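Local coordinates for uncharacterized protein HtdX (Mycobacterium tuberculosis, PDB 4OOB), which catalyses the reversible hydration of trans-2-enoyl-CoA to (3R)-3-hydroxyacyl-CoA over a broad range of chain lengths, preferring C8 to C12 substrates, at residues P40-F45 against A199-I204. Sequence-based numbering, arbitrary orientation.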
# COMPACT_ATOMS: atom_id res chain seq x y z
N PRO A 40 5.03 -12.44 -0.07
CA PRO A 40 4.47 -11.66 -1.16
C PRO A 40 5.17 -10.31 -1.36
O PRO A 40 5.58 -9.67 -0.43
CB PRO A 40 3.03 -11.42 -0.71
CG PRO A 40 2.74 -12.48 0.31
CD PRO A 40 4.06 -12.68 1.01
N LEU A 41 5.24 -9.89 -2.61
CA LEU A 41 5.97 -8.68 -3.00
C LEU A 41 5.65 -7.47 -2.13
O LEU A 41 6.54 -6.74 -1.78
CB LEU A 41 5.68 -8.37 -4.48
CG LEU A 41 6.23 -7.08 -5.06
CD1 LEU A 41 7.75 -7.04 -5.08
CD2 LEU A 41 5.65 -6.85 -6.46
N THR A 42 4.37 -7.27 -1.80
CA THR A 42 3.91 -6.12 -0.99
C THR A 42 4.00 -6.30 0.56
O THR A 42 3.74 -5.37 1.31
CB THR A 42 2.43 -5.77 -1.34
OG1 THR A 42 1.60 -6.94 -1.22
CG2 THR A 42 2.35 -5.23 -2.75
N TYR A 43 4.36 -7.51 1.03
CA TYR A 43 4.24 -7.83 2.44
C TYR A 43 5.18 -6.98 3.33
O TYR A 43 4.83 -6.65 4.46
CB TYR A 43 4.43 -9.34 2.70
CG TYR A 43 4.58 -9.61 4.18
CD1 TYR A 43 3.46 -9.64 4.98
CD2 TYR A 43 5.82 -9.78 4.78
CE1 TYR A 43 3.57 -9.83 6.33
CE2 TYR A 43 5.93 -9.98 6.14
CZ TYR A 43 4.79 -9.97 6.91
OH TYR A 43 4.80 -10.16 8.28
N PRO A 44 6.39 -6.64 2.82
CA PRO A 44 7.29 -5.88 3.67
C PRO A 44 6.79 -4.48 3.95
O PRO A 44 7.30 -3.84 4.87
CB PRO A 44 8.61 -5.86 2.87
CG PRO A 44 8.53 -7.08 2.04
CD PRO A 44 7.09 -7.23 1.66
N PHE A 45 5.76 -4.03 3.23
CA PHE A 45 5.07 -2.84 3.67
C PHE A 45 4.49 -3.07 5.06
O PHE A 45 4.69 -2.24 5.96
CB PHE A 45 3.95 -2.38 2.69
CG PHE A 45 3.24 -1.14 3.16
CD1 PHE A 45 3.62 0.13 2.69
CD2 PHE A 45 2.20 -1.21 4.05
CE1 PHE A 45 2.96 1.28 3.12
CE2 PHE A 45 1.56 -0.05 4.51
CZ PHE A 45 1.91 1.19 4.02
N ALA A 199 -4.15 -6.92 -3.09
CA ALA A 199 -5.24 -7.77 -3.65
C ALA A 199 -5.21 -7.90 -5.20
O ALA A 199 -5.49 -8.95 -5.74
CB ALA A 199 -6.57 -7.23 -3.19
N VAL A 200 -4.80 -6.84 -5.90
CA VAL A 200 -4.74 -6.86 -7.39
C VAL A 200 -3.67 -7.80 -7.99
O VAL A 200 -3.69 -8.10 -9.19
CB VAL A 200 -4.56 -5.45 -7.99
CG1 VAL A 200 -5.76 -4.59 -7.65
CG2 VAL A 200 -3.25 -4.82 -7.58
N LEU A 201 -2.75 -8.31 -7.14
CA LEU A 201 -1.65 -9.13 -7.60
C LEU A 201 -2.03 -10.60 -7.67
O LEU A 201 -1.27 -11.39 -8.13
CB LEU A 201 -0.42 -8.92 -6.69
CG LEU A 201 0.11 -7.48 -6.54
CD1 LEU A 201 1.37 -7.41 -5.69
CD2 LEU A 201 0.38 -6.87 -7.93
N ALA A 202 -3.23 -10.97 -7.27
CA ALA A 202 -3.61 -12.38 -7.12
C ALA A 202 -3.50 -13.11 -8.43
O ALA A 202 -3.91 -12.59 -9.48
CB ALA A 202 -5.02 -12.50 -6.58
N ASN A 203 -2.96 -14.33 -8.37
CA ASN A 203 -2.75 -15.17 -9.56
C ASN A 203 -1.60 -14.63 -10.44
O ASN A 203 -0.55 -15.30 -10.50
CB ASN A 203 -4.06 -15.35 -10.40
CG ASN A 203 -5.25 -15.83 -9.55
OD1 ASN A 203 -6.34 -15.25 -9.61
ND2 ASN A 203 -5.03 -16.88 -8.76
N ILE A 204 -1.79 -13.44 -11.06
CA ILE A 204 -0.70 -12.66 -11.76
C ILE A 204 0.71 -12.74 -11.12
O ILE A 204 1.73 -12.86 -11.81
CB ILE A 204 -1.20 -11.19 -12.02
CG1 ILE A 204 -1.51 -11.01 -13.47
CG2 ILE A 204 -0.24 -10.06 -11.64
CD1 ILE A 204 -2.75 -11.76 -13.89
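Thr42 and Leu201 meet methyl to methyl: CG2 of Thr42 lies 3.8 Å from CD1 of Leu201, the two side chains reaching toward each other tip to tip. Leu41 is a looser neighbour of the same leucine methyl, its CD2 standing 4.4 Å from Leu201 CD1. No hydrogen bond crosses between the segments; the join is small, buried and wholly apolar, with about 90 Å² of surface hidden in all. The backbones stay well apart, Leu41 CA and Leu201 CA being 8.9 Å from each other, and the side chains bridge the distance. Thr42 turns its two branches to different tasks: with chi1 at 54°, CG2 lies anti to the carbonyl carbon and faces Leu201, while OG1 is engaged by a hydrogen bond with the hydroxyl of Tyr27. Leu201 likewise carries CG anti to its own carbonyl carbon (chi1 -57°), and chi2 of -177° places CD1 anti to CA, extending the side chain toward Thr42. A type I turn from Pro40 to Tyr43, closed by a 2.9 Å bond from Tyr43 N to Pro40 O, presents Leu41 and Thr42 together. Leu201 sits in another type I turn, Ala199 to Ala202, closed by a weak bond from Ala202 N to Ala199 O. Trp119 of strand 116-128 hydrogen-bonds Leu41 O. The loop leading into helix 43-57 thus meets the turn after helix 193-199 over strand 212-218, where Tyr214 touches Thr42 and Leu201 and Val212 touches Leu41, on a ten-strand antiparallel sheet consistent with a double hotdog.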